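Local coordinates for glycoside hydrolase family 16 protein (Bacteroides ovatus, PDB 7KR6) that probably hydrolyses beta-glucans such as mixed-linkage glucan as an endo-glucanase, and is caught here with a fluorinated glucosyl residue covalently attached, at residues N100-K105 with D134-W139; A128-G133 with Y233-L238; W139-E144 with N225-D230. The protein carries 1 engineered substitution. One frame throughout, in Å; residues are numbered along the deposited sequence.

Contact 1: residues N100-K105 with D134-W139; sequences NSKGKK and DNDKQW. With BGC (beta-D-glucopyranose), chain C; BGC (beta-D-glucopyranose), chain B; G2F (2-deoxy-2-fluoro-alpha-D-glucopyranose), chain D.
Lys102 reaches across to 134-139 with its aliphatic chain almost fully drawn out, CG anti to its backbone N (chi1 -170°), and only the last torsion bends, swinging the ammonium into the turn beyond Asp134. There NZ forms a salt bridge with Asp136 OD1 at 3.2 Å, meeting the carboxylate on its syn side but well out of its plane, and the two side chains cross at about a right angle. Asn135 O, 3.3 Å from NZ, is a weak further acceptor. A water is gripped between Lys102 NZ, from which it accepts at 2.8 Å, and Asp134 OD1, to which it donates at 2.6 Å. That same OD1 accepts the backbone N-H of Gly103 at 3.0 Å, while OD2 turns to Ser106 OG, so both carboxylate oxygens of Asp134 are engaged. Two Asx turns shape the partners: Asn100 OD1 takes Lys102 N, and Asn135 OD1 takes Lys137 N. Further on, the chain enters the glycan cleft, where Gln138 NE2 donates weakly to O3 of the chain B glucose and one face of the Trp139 indole packs against the chain C glucose, C3 sitting 3.6 Å above its plane and toward the rim. The contact is thus a polar, partly solvated clasp: Lys102 and the backbone N-H of Gly103 grip two aspartates of a surface loop whose far end carries the sugar-stacking tryptophan.

Contact 2: residues A128-G133 with Y233-L238; sequences AFWMMG and YILFNL. With G2F (2-deoxy-2-fluoro-alpha-D-glucopyranose), chain D.
Two antiparallel neighbours of the beta-jelly-roll sandwich that is the GH16 fold meet here, strands 125-133 and 232-240, and the face bearing Ala128, Trp130 and Met132 forms part of the floor of the glycan cleft. Backbone ladders join Ala128 with Asn237, Trp130 with Leu235 and Met132 with Tyr233, each as a hydrogen-bonded pair; Leu235 N to Trp130 O measures 2.8 Å. On the cleft face the indole of Trp130 is sandwiched. Leu235 CB makes a CH-pi contact beneath its five-membered ring, 3.7 Å from the centroid, while C6 of the fluoroglucose lies 3.4 Å above the plane on the opposite face. Its rim is held too: Trp130 NE1 donates to Asn237 OD1 at 2.7 Å, approaching from above the amide plane rather than on a lone pair, and Asn237 ND2 goes on to Tyr67 OH. Both side chains have CG between backbone N and carbonyl carbon (chi1 55° for Trp130), which bends them over the strands toward each other. Met132 runs alongside Tyr233, its CE 3.4 Å from Tyr233 OH; the tyrosine ring covers Met132 O, and a water joins Tyr233 OH to Gly133 O. On the other face Phe129 and Phe236 lie side by side with planes 7° apart, slid until they barely overlap, and both pack on strand 112-117. The face of Phe129, Met131, Ile234 and Phe236 is apolar, whereas that of Trp130 mixes apolar packing with a side-chain hydrogen bond: the NE1 bond and the underlying Leu235 side chain together restrict rotation of the tryptophan platform.

Contact 3: residues W139-E144 with N225-D230; sequences WPACGE and NTYFHD. With G2F (2-deoxy-2-fluoro-alpha-D-glucopyranose), chain D; BGC (beta-D-glucopyranose), chain C.
Tyr227 and Phe228 approach the 139-144 loop mainly through ring edges turned on backbone carbonyls. Ala141 O lies near the plane of the Tyr227 ring, 3.4 Å from CD2, and Glu144 O takes the same place at the edge of Phe228, 3.5 Å from CE1. Such edges carry the ring's slightly positive hydrogens, which suits them to carbonyl oxygens. Phe228 gets there with CG anti to its carbonyl carbon (chi1 -61°), its ring continuing onto Ile169. Apolar packing is slight, with Ala141 CB near Tyr227 CE2. A water 2.8 Å from Tyr227 O and 3.1 Å from Cys142 O may bridge them, but it has more acceptors in reach than protons. Within each segment, turns set the shape. A cis peptide precedes Pro140, and a type I turn then runs to Gly143, closed by Gly143 N to Pro140 O. Gly143 has a positive phi (83°), and its CA comes within 4.3 Å of Tyr227 O, an approach its lack of a side chain permits. In 225-230, Asn225 OD1 accepts the N-H of Tyr227 in an Asx turn. One link is covalent: Glu144 OE1 is bonded to C1 of the fluoroglucose at 1.4 Å, the trapped glycosyl-enzyme expected when a retaining glycosidase's nucleophile meets a 2-fluoro sugar. Packing continues beside it: Pro140 CB sits 3.7 Å above the centre of the Trp139 indole, and Trp139 NE1 is 3.3 Å from F2. Phe228 thus meets the nucleophile at its main-chain carbonyl and Tyr227 meets the turn before it, while the Glu144 carboxylate lies in the cleft.

How the contacts relate
Each contact has one segment in the loop or strand that supplies glycan-pocket residues. Contact 1 sits against contact 2, centres about 10 Å apart, through Lys102 CG on Tyr233 CE2 (3.5 Å) and a probable hydrogen bond from Ser101 N to Ile234 O (3.0 Å). Contact 3 is nested in the chain between the strands of contact 2, whose centre is about 14 Å away; Gly133 N probably bonds Gly143 O, and Trp130 CE3 lies 3.4 Å from Glu144 OE1, the atom carrying the sugar. Contacts 1 and 3 share Trp139. The 134-143 loop is therefore held from two directions while Trp130, Trp139 and Glu144 converge on the fluoroglucose and its neighbouring glucose.

Contact 1: residues N100-K105 with D134-W139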
loop_
_atom_site.group_PDB
_atom_site.type_symbol
_atom_site.label_atom_id
_atom_site.label_comp_id
_atom_site.label_asym_id
_atom_site.label_seq_id
_atom_site.Cartn_x
_atom_site.Cartn_y
_atom_site.Cartn_z
ATOM N N ASN A 100 23.220 8.479 -3.020
ATOM C CA ASN A 100 23.311 7.217 -2.290
ATOM C C ASN A 100 24.735 7.021 -1.779
ATOM O O ASN A 100 25.649 7.615 -2.355
ATOM C CB ASN A 100 22.898 6.054 -3.193
ATOM C CG ASN A 100 23.863 5.761 -4.334
ATOM O OD1 ASN A 100 24.915 5.154 -4.085
ATOM N ND2 ASN A 100 23.569 6.219 -5.547
ATOM N N SER A 101 24.907 6.068 -0.882
ATOM C CA SER A 101 26.216 5.681 -0.319
ATOM C C SER A 101 26.607 4.258 -0.740
ATOM O O SER A 101 27.488 3.680 -0.038
ATOM C CB SER A 101 26.235 5.909 1.173
ATOM O OG SER A 101 25.421 4.983 1.884
ATOM N N LYS A 102 26.079 3.743 -1.838
ATOM C CA LYS A 102 26.386 2.355 -2.299
ATOM C C LYS A 102 27.888 2.220 -2.532
ATOM O O LYS A 102 28.501 3.114 -3.206
ATOM C CB LYS A 102 25.684 2.008 -3.601
ATOM C CG LYS A 102 25.755 0.550 -3.995
ATOM C CD LYS A 102 25.020 0.290 -5.245
ATOM C CE LYS A 102 24.838 -1.182 -5.535
ATOM N NZ LYS A 102 26.150 -1.847 -5.511
ATOM N N GLY A 103 28.446 1.142 -1.991
ATOM C CA GLY A 103 29.886 0.864 -2.190
ATOM C C GLY A 103 30.774 1.780 -1.355
ATOM O O GLY A 103 32.030 1.684 -1.518
ATOM N N LYS A 104 30.228 2.681 -0.537
ATOM C CA LYS A 104 30.989 3.703 0.229
ATOM C C LYS A 104 30.655 3.654 1.721
ATOM O O LYS A 104 31.562 3.787 2.576
ATOM C CB LYS A 104 30.789 5.101 -0.366
ATOM C CG LYS A 104 31.194 5.252 -1.820
ATOM C CD LYS A 104 30.987 6.669 -2.392
ATOM C CE LYS A 104 31.517 6.813 -3.821
ATOM N NZ LYS A 104 31.211 8.133 -4.394
ATOM N N LYS A 105 29.375 3.563 2.103
ATOM C CA LYS A 105 29.015 3.524 3.527
ATOM C C LYS A 105 27.807 2.604 3.640
ATOM O O LYS A 105 26.708 2.947 3.123
ATOM C CB LYS A 105 28.680 4.908 4.063
ATOM C CG LYS A 105 28.535 5.010 5.564
ATOM C CD LYS A 105 29.790 4.704 6.377
ATOM C CE LYS A 105 31.026 5.332 5.764
ATOM N NZ LYS A 105 32.192 5.297 6.680
ATOM N N ASP A 134 23.517 -3.393 0.082
ATOM C CA ASP A 134 24.838 -3.017 -0.509
ATOM C C ASP A 134 25.430 -4.260 -1.186
ATOM O O ASP A 134 26.416 -4.809 -0.655
ATOM C CB ASP A 134 25.701 -2.409 0.586
ATOM C CG ASP A 134 26.996 -1.781 0.090
ATOM O OD1 ASP A 134 26.978 -1.230 -1.016
ATOM O OD2 ASP A 134 28.023 -1.906 0.818
ATOM N N ASN A 135 24.800 -4.720 -2.249
ATOM C CA ASN A 135 25.195 -5.930 -3.009
ATOM C C ASN A 135 24.873 -5.619 -4.459
ATOM O O ASN A 135 24.314 -4.535 -4.730
ATOM C CB ASN A 135 24.497 -7.163 -2.425
ATOM C CG ASN A 135 22.992 -7.017 -2.449
ATOM O OD1 ASN A 135 22.424 -6.839 -3.504
ATOM N ND2 ASN A 135 22.351 -7.106 -1.292
ATOM N N ASP A 136 25.087 -6.572 -5.348
ATOM C CA ASP A 136 24.837 -6.327 -6.780
ATOM C C ASP A 136 23.558 -7.031 -7.239
ATOM O O ASP A 136 23.371 -7.158 -8.465
ATOM C CB ASP A 136 26.078 -6.692 -7.595
ATOM C CG ASP A 136 27.174 -5.642 -7.476
ATOM O OD1 ASP A 136 26.848 -4.398 -7.396
ATOM O OD2 ASP A 136 28.344 -6.065 -7.467
ATOM N N LYS A 137 22.628 -7.349 -6.328
ATOM C CA LYS A 137 21.312 -7.894 -6.741
ATOM C C LYS A 137 20.445 -6.743 -7.233
ATOM O O LYS A 137 20.624 -5.657 -6.728
ATOM C CB LYS A 137 20.664 -8.663 -5.597
ATOM C CG LYS A 137 21.533 -9.800 -5.090
ATOM C CD LYS A 137 20.828 -10.715 -4.166
ATOM C CE LYS A 137 21.490 -12.071 -4.055
ATOM N NZ LYS A 137 22.326 -12.136 -2.830
ATOM N N GLN A 138 19.637 -6.991 -8.251
ATOM C CA GLN A 138 18.745 -5.944 -8.790
ATOM C C GLN A 138 17.553 -5.853 -7.833
ATOM O O GLN A 138 17.131 -6.949 -7.365
ATOM C CB GLN A 138 18.267 -6.268 -10.200
ATOM C CG GLN A 138 17.672 -5.034 -10.866
ATOM C CD GLN A 138 17.494 -5.200 -12.350
ATOM O OE1 GLN A 138 17.846 -6.236 -12.917
ATOM N NE2 GLN A 138 16.903 -4.194 -12.975
ATOM N N TRP A 139 17.075 -4.624 -7.571
ATOM C CA TRP A 139 15.808 -4.395 -6.812
ATOM C C TRP A 139 14.778 -5.354 -7.375
ATOM O O TRP A 139 14.655 -5.484 -8.591
ATOM C CB TRP A 139 15.346 -2.927 -6.933
ATOM C CG TRP A 139 14.147 -2.564 -6.103
ATOM C CD1 TRP A 139 14.115 -1.956 -4.866
ATOM C CD2 TRP A 139 12.780 -2.767 -6.477
ATOM N NE1 TRP A 139 12.825 -1.821 -4.433
ATOM C CE2 TRP A 139 11.975 -2.267 -5.426
ATOM C CE3 TRP A 139 12.166 -3.336 -7.599
ATOM C CZ2 TRP A 139 10.595 -2.355 -5.471
ATOM C CZ3 TRP A 139 10.794 -3.395 -7.651
ATOM C CH2 TRP A 139 10.022 -2.918 -6.592
HETATM C C2 BGC C . 11.155 1.189 -7.912
HETATM C C3 BGC C . 12.117 0.211 -8.636
HETATM C C4 BGC C . 13.561 0.652 -8.557
HETATM C C5 BGC C . 14.004 0.914 -7.104
HETATM C C6 BGC C . 15.403 1.454 -6.943
HETATM C C1 BGC C . 11.742 1.394 -6.541
HETATM O O2 BGC C . 9.832 0.743 -7.876
HETATM O O3 BGC C . 11.615 0.127 -9.975
HETATM O O4 BGC C . 14.400 -0.367 -9.168
HETATM O O5 BGC C . 13.072 1.883 -6.528
HETATM O O6 BGC C . 15.551 2.713 -7.646
HETATM C C2 BGC B . 16.318 -1.015 -10.328
HETATM C C3 BGC B . 17.131 -0.738 -11.591
HETATM C C4 BGC B . 16.199 -0.611 -12.757
HETATM C C5 BGC B . 15.129 0.448 -12.458
HETATM C C6 BGC B . 14.178 0.599 -13.616
HETATM C C1 BGC B . 15.268 0.094 -10.113
HETATM O O2 BGC B . 17.194 -1.037 -9.219
HETATM O O3 BGC B . 17.926 -1.902 -11.789
HETATM O O4 BGC B . 16.953 -0.140 -13.887
HETATM O O5 BGC B . 14.433 0.088 -11.252
HETATM O O6 BGC B . 13.390 -0.551 -13.875
HETATM C C1 G2F D . 11.041 2.207 -2.121
HETATM C C2 G2F D . 10.626 1.928 -3.525
HETATM C C3 G2F D . 11.451 2.717 -4.519
HETATM C C4 G2F D . 11.279 4.182 -4.205
HETATM C C5 G2F D . 11.801 4.390 -2.749
HETATM C C6 G2F D . 11.821 5.807 -2.226
HETATM O O3 G2F D . 11.054 2.401 -5.849
HETATM O O4 G2F D . 12.033 4.951 -5.207
HETATM O O5 G2F D . 11.064 3.604 -1.791
HETATM O O6 G2F D . 10.503 6.437 -2.442
HETATM F F2 G2F D . 10.646 0.516 -3.734
HETATM O O HOH W 1 27.774 -2.191 -3.295
#

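Contact 2: residues A128-G133 with Y233-L238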
loop_
_atom_site.group_PDB
_atom_site.type_symbol
_atom_site.label_atom_id
_atom_site.label_comp_id
_atom_site.label_asym_id
_atom_site.label_seq_id
_atom_site.Cartn_x
_atom_site.Cartn_y
_atom_site.Cartn_z
ATOM N N ALA A 128 11.998 11.195 0.125
ATOM C CA ALA A 128 12.189 9.906 0.817
ATOM C C ALA A 128 13.600 9.824 1.428
ATOM O O ALA A 128 14.571 10.472 0.933
ATOM C CB ALA A 128 11.911 8.761 -0.123
ATOM N N PHE A 129 13.666 9.084 2.510
ATOM C CA PHE A 129 14.885 8.693 3.237
ATOM C C PHE A 129 14.814 7.179 3.331
ATOM O O PHE A 129 13.848 6.676 3.955
ATOM C CB PHE A 129 14.872 9.383 4.603
ATOM C CG PHE A 129 15.896 8.907 5.604
ATOM C CD1 PHE A 129 17.174 8.495 5.211
ATOM C CD2 PHE A 129 15.585 8.887 6.945
ATOM C CE1 PHE A 129 18.094 8.095 6.169
ATOM C CE2 PHE A 129 16.506 8.507 7.909
ATOM C CZ PHE A 129 17.766 8.103 7.504
ATOM N N TRP A 130 15.772 6.482 2.739
ATOM C CA TRP A 130 15.615 5.030 2.550
ATOM C C TRP A 130 16.966 4.332 2.394
ATOM O O TRP A 130 17.989 4.982 2.469
ATOM C CB TRP A 130 14.672 4.813 1.373
ATOM C CG TRP A 130 15.014 5.458 0.068
ATOM C CD1 TRP A 130 15.031 6.788 -0.238
ATOM C CD2 TRP A 130 15.161 4.773 -1.179
ATOM N NE1 TRP A 130 15.240 6.964 -1.574
ATOM C CE2 TRP A 130 15.325 5.748 -2.171
ATOM C CE3 TRP A 130 15.175 3.423 -1.553
ATOM C CZ2 TRP A 130 15.435 5.415 -3.514
ATOM C CZ3 TRP A 130 15.303 3.111 -2.878
ATOM C CH2 TRP A 130 15.436 4.086 -3.841
ATOM N N MET A 131 16.913 3.011 2.281
ATOM C CA MET A 131 18.124 2.169 2.291
ATOM C C MET A 131 17.913 1.026 1.315
ATOM O O MET A 131 16.755 0.561 1.164
ATOM C CB MET A 131 18.389 1.631 3.699
ATOM C CG MET A 131 18.705 2.682 4.710
ATOM S SD MET A 131 18.599 2.067 6.399
ATOM C CE MET A 131 19.478 0.496 6.414
ATOM N N MET A 132 18.988 0.566 0.672
ATOM C CA MET A 132 18.928 -0.708 -0.091
ATOM C C MET A 132 20.142 -1.552 0.248
ATOM O O MET A 132 21.143 -1.013 0.714
ATOM C CB MET A 132 18.875 -0.517 -1.605
ATOM C CG MET A 132 17.523 0.006 -2.121
ATOM S SD MET A 132 17.321 0.050 -3.906
ATOM C CE MET A 132 18.175 1.548 -4.340
ATOM N N GLY A 133 20.027 -2.841 -0.008
ATOM C CA GLY A 133 21.142 -3.764 0.243
ATOM C C GLY A 133 22.366 -3.420 -0.582
ATOM O O GLY A 133 22.276 -3.172 -1.769
ATOM N N TYR A 233 23.070 0.342 2.336
ATOM C CA TYR A 233 23.489 1.747 2.154
ATOM C C TYR A 233 22.276 2.687 2.154
ATOM O O TYR A 233 21.119 2.233 2.215
ATOM C CB TYR A 233 24.253 1.875 0.847
ATOM C CG TYR A 233 23.489 1.569 -0.412
ATOM C CD1 TYR A 233 22.742 2.552 -1.074
ATOM C CD2 TYR A 233 23.486 0.315 -0.978
ATOM C CE1 TYR A 233 22.076 2.300 -2.262
ATOM C CE2 TYR A 233 22.828 0.053 -2.162
ATOM C CZ TYR A 233 22.086 1.038 -2.803
ATOM O OH TYR A 233 21.451 0.790 -3.971
ATOM N N ILE A 234 22.590 3.963 2.144
ATOM C CA ILE A 234 21.615 5.054 2.442
ATOM C C ILE A 234 21.313 5.810 1.174
ATOM O O ILE A 234 22.222 6.051 0.346
ATOM C CB ILE A 234 22.161 5.970 3.550
ATOM C CG1 ILE A 234 22.543 5.203 4.804
ATOM C CG2 ILE A 234 21.177 7.089 3.874
ATOM C CD1 ILE A 234 23.553 5.905 5.705
ATOM N N LEU A 235 20.050 6.210 1.032
ATOM C CA LEU A 235 19.619 7.087 -0.055
ATOM C C LEU A 235 18.755 8.213 0.485
ATOM O O LEU A 235 18.041 8.022 1.494
ATOM C CB LEU A 235 18.807 6.370 -1.133
ATOM C CG LEU A 235 19.466 5.146 -1.761
ATOM C CD1 LEU A 235 18.977 3.873 -1.108
ATOM C CD2 LEU A 235 19.201 5.127 -3.232
ATOM N N PHE A 236 18.873 9.361 -0.197
ATOM C CA PHE A 236 17.942 10.520 -0.046
ATOM C C PHE A 236 17.551 10.996 -1.429
ATOM O O PHE A 236 18.400 11.087 -2.329
ATOM C CB PHE A 236 18.570 11.705 0.691
ATOM C CG PHE A 236 18.981 11.469 2.124
ATOM C CD1 PHE A 236 18.103 11.572 3.185
ATOM C CD2 PHE A 236 20.313 11.188 2.397
ATOM C CE1 PHE A 236 18.540 11.406 4.495
ATOM C CE2 PHE A 236 20.733 10.949 3.692
ATOM C CZ PHE A 236 19.851 11.068 4.743
ATOM N N ASN A 237 16.288 11.375 -1.610
ATOM C CA ASN A 237 15.884 11.917 -2.939
ATOM C C ASN A 237 14.638 12.759 -2.773
ATOM O O ASN A 237 13.915 12.599 -1.756
ATOM C CB ASN A 237 15.596 10.829 -3.967
ATOM C CG ASN A 237 14.352 10.052 -3.615
ATOM O OD1 ASN A 237 14.316 9.339 -2.589
ATOM N ND2 ASN A 237 13.247 10.381 -4.284
ATOM N N LEU A 238 14.445 13.647 -3.731
ATOM C CA LEU A 238 13.184 14.421 -3.853
ATOM C C LEU A 238 12.645 14.107 -5.244
ATOM O O LEU A 238 13.068 14.720 -6.251
ATOM C CB LEU A 238 13.428 15.907 -3.577
ATOM C CG LEU A 238 12.217 16.830 -3.767
ATOM C CD1 LEU A 238 11.087 16.453 -2.824
ATOM C CD2 LEU A 238 12.641 18.237 -3.446
HETATM C C1 G2F D . 11.041 2.207 -2.121
HETATM C C2 G2F D . 10.626 1.928 -3.525
HETATM C C3 G2F D . 11.451 2.717 -4.519
HETATM C C4 G2F D . 11.279 4.182 -4.205
HETATM C C5 G2F D . 11.801 4.390 -2.749
HETATM C C6 G2F D . 11.821 5.807 -2.226
HETATM O O3 G2F D . 11.054 2.401 -5.849
HETATM O O4 G2F D . 12.033 4.951 -5.207
HETATM O O5 G2F D . 11.064 3.604 -1.791
HETATM O O6 G2F D . 10.503 6.437 -2.442
HETATM F F2 G2F D . 10.646 0.516 -3.734
HETATM O O HOH W 2 21.341 -1.968 -4.178
#

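Contact 3: residues W139-E144 with N225-D230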
loop_
_atom_site.group_PDB
_atom_site.type_symbol
_atom_site.label_atom_id
_atom_site.label_comp_id
_atom_site.label_asym_id
_atom_site.label_seq_id
_atom_site.Cartn_x
_atom_site.Cartn_y
_atom_site.Cartn_z
ATOM N N TRP A 139 17.075 -4.624 -7.571
ATOM C CA TRP A 139 15.808 -4.395 -6.812
ATOM C C TRP A 139 14.778 -5.354 -7.375
ATOM O O TRP A 139 14.655 -5.484 -8.591
ATOM C CB TRP A 139 15.346 -2.927 -6.933
ATOM C CG TRP A 139 14.147 -2.564 -6.103
ATOM C CD1 TRP A 139 14.115 -1.956 -4.866
ATOM C CD2 TRP A 139 12.780 -2.767 -6.477
ATOM N NE1 TRP A 139 12.825 -1.821 -4.433
ATOM C CE2 TRP A 139 11.975 -2.267 -5.426
ATOM C CE3 TRP A 139 12.166 -3.336 -7.599
ATOM C CZ2 TRP A 139 10.595 -2.355 -5.471
ATOM C CZ3 TRP A 139 10.794 -3.395 -7.651
ATOM C CH2 TRP A 139 10.022 -2.918 -6.592
ATOM N N PRO A 140 13.920 -6.017 -6.565
ATOM C CA PRO A 140 13.886 -5.864 -5.117
ATOM C C PRO A 140 14.735 -6.876 -4.356
ATOM O O PRO A 140 14.686 -6.910 -3.148
ATOM C CB PRO A 140 12.404 -6.136 -4.809
ATOM C CG PRO A 140 12.009 -7.188 -5.810
ATOM C CD PRO A 140 12.829 -6.861 -7.041
ATOM N N ALA A 141 15.515 -7.697 -5.059
ATOM C CA ALA A 141 16.293 -8.748 -4.368
ATOM C C ALA A 141 17.416 -8.160 -3.508
ATOM O O ALA A 141 17.957 -8.881 -2.653
ATOM C CB ALA A 141 16.830 -9.700 -5.412
ATOM N N CYS A 142 17.826 -6.897 -3.719
ATOM C CA CYS A 142 18.795 -6.241 -2.813
ATOM C C CYS A 142 18.116 -5.877 -1.487
ATOM O O CYS A 142 18.824 -5.693 -0.523
ATOM C CB CYS A 142 19.378 -5.000 -3.445
ATOM S SG CYS A 142 18.119 -3.832 -4.023
ATOM N N GLY A 143 16.775 -5.834 -1.460
ATOM C CA GLY A 143 16.032 -5.372 -0.280
ATOM C C GLY A 143 15.958 -3.856 -0.267
ATOM O O GLY A 143 16.886 -3.168 -0.727
ATOM N N GLU A 144 14.841 -3.321 0.214
ATOM C CA GLU A 144 14.655 -1.875 0.331
ATOM C C GLU A 144 13.912 -1.598 1.645
ATOM O O GLU A 144 12.885 -2.301 1.947
ATOM C CB GLU A 144 13.855 -1.321 -0.838
ATOM C CG GLU A 144 13.961 0.168 -1.027
ATOM C CD GLU A 144 12.641 0.908 -0.986
ATOM O OE1 GLU A 144 12.324 1.600 -1.981
ATOM O OE2 GLU A 144 11.890 0.725 0.010
ATOM N N ASN A 225 12.520 -12.826 7.579
ATOM C CA ASN A 225 12.642 -12.144 6.272
ATOM C C ASN A 225 14.117 -12.056 5.902
ATOM O O ASN A 225 14.815 -11.235 6.448
ATOM C CB ASN A 225 12.031 -10.745 6.310
ATOM C CG ASN A 225 11.833 -10.228 4.914
ATOM O OD1 ASN A 225 12.643 -10.510 4.034
ATOM N ND2 ASN A 225 10.750 -9.477 4.714
ATOM N N THR A 226 14.574 -12.939 5.019
ATOM C CA THR A 226 16.000 -13.130 4.735
ATOM C C THR A 226 16.625 -11.911 4.056
ATOM O O THR A 226 17.861 -11.873 4.037
ATOM C CB THR A 226 16.213 -14.363 3.849
ATOM O OG1 THR A 226 15.530 -14.227 2.606
ATOM C CG2 THR A 226 15.861 -15.634 4.569
ATOM N N TYR A 227 15.839 -10.932 3.597
ATOM C CA TYR A 227 16.364 -9.766 2.854
ATOM C C TYR A 227 16.886 -8.621 3.748
ATOM O O TYR A 227 17.415 -7.623 3.154
ATOM C CB TYR A 227 15.292 -9.285 1.890
ATOM C CG TYR A 227 15.058 -10.270 0.773
ATOM C CD1 TYR A 227 14.167 -11.325 0.906
ATOM C CD2 TYR A 227 15.819 -10.180 -0.380
ATOM C CE1 TYR A 227 14.006 -12.246 -0.120
ATOM C CE2 TYR A 227 15.678 -11.091 -1.417
ATOM C CZ TYR A 227 14.776 -12.138 -1.276
ATOM O OH TYR A 227 14.646 -13.054 -2.280
ATOM N N PHE A 228 16.801 -8.725 5.090
ATOM C CA PHE A 228 17.141 -7.581 5.975
ATOM C C PHE A 228 18.169 -7.920 7.034
ATOM O O PHE A 228 18.100 -7.449 8.167
ATOM C CB PHE A 228 15.831 -7.027 6.549
ATOM C CG PHE A 228 14.931 -6.550 5.436
ATOM C CD1 PHE A 228 15.170 -5.328 4.819
ATOM C CD2 PHE A 228 13.891 -7.346 4.972
ATOM C CE1 PHE A 228 14.377 -4.923 3.748
ATOM C CE2 PHE A 228 13.132 -6.944 3.885
ATOM C CZ PHE A 228 13.365 -5.721 3.289
ATOM N N HIS A 229 19.223 -8.654 6.616
ATOM C CA HIS A 229 20.233 -9.221 7.551
ATOM C C HIS A 229 21.648 -9.117 6.965
ATOM O O HIS A 229 22.524 -9.940 7.358
ATOM C CB HIS A 229 19.865 -10.645 7.937
ATOM C CG HIS A 229 18.517 -10.704 8.571
ATOM N ND1 HIS A 229 18.283 -10.370 9.890
ATOM C CD2 HIS A 229 17.331 -11.002 8.024
ATOM C CE1 HIS A 229 16.984 -10.471 10.120
ATOM N NE2 HIS A 229 16.382 -10.877 9.000
ATOM N N ASP A 230 21.873 -8.115 6.126
ATOM C CA ASP A 230 23.178 -7.852 5.482
ATOM C C ASP A 230 23.337 -6.337 5.431
ATOM O O ASP A 230 22.360 -5.651 5.705
ATOM C CB ASP A 230 23.231 -8.550 4.121
ATOM C CG ASP A 230 23.309 -10.072 4.231
ATOM O OD1 ASP A 230 24.385 -10.600 4.639
ATOM O OD2 ASP A 230 22.323 -10.746 3.892
HETATM C C1 G2F D . 11.041 2.207 -2.121
HETATM C C2 G2F D . 10.626 1.928 -3.525
HETATM C C3 G2F D . 11.451 2.717 -4.519
HETATM C C4 G2F D . 11.279 4.182 -4.205
HETATM C C5 G2F D . 11.801 4.390 -2.749
HETATM C C6 G2F D . 11.821 5.807 -2.226
HETATM O O3 G2F D . 11.054 2.401 -5.849
HETATM O O4 G2F D . 12.033 4.951 -5.207
HETATM O O5 G2F D . 11.064 3.604 -1.791
HETATM O O6 G2F D . 10.503 6.437 -2.442
HETATM F F2 G2F D . 10.646 0.516 -3.734
HETATM C C2 BGC C . 11.155 1.189 -7.912
HETATM C C3 BGC C . 12.117 0.211 -8.636
HETATM C C4 BGC C . 13.561 0.652 -8.557
HETATM C C5 BGC C . 14.004 0.914 -7.104
HETATM C C6 BGC C . 15.403 1.454 -6.943
HETATM C C1 BGC C . 11.742 1.394 -6.541
HETATM O O2 BGC C . 9.832 0.743 -7.876
HETATM O O3 BGC C . 11.615 0.127 -9.975
HETATM O O4 BGC C . 14.400 -0.367 -9.168
HETATM O O5 BGC C . 13.072 1.883 -6.528
HETATM O O6 BGC C . 15.551 2.713 -7.646
HETATM O O HOH W 3 19.670 -7.769 1.552
#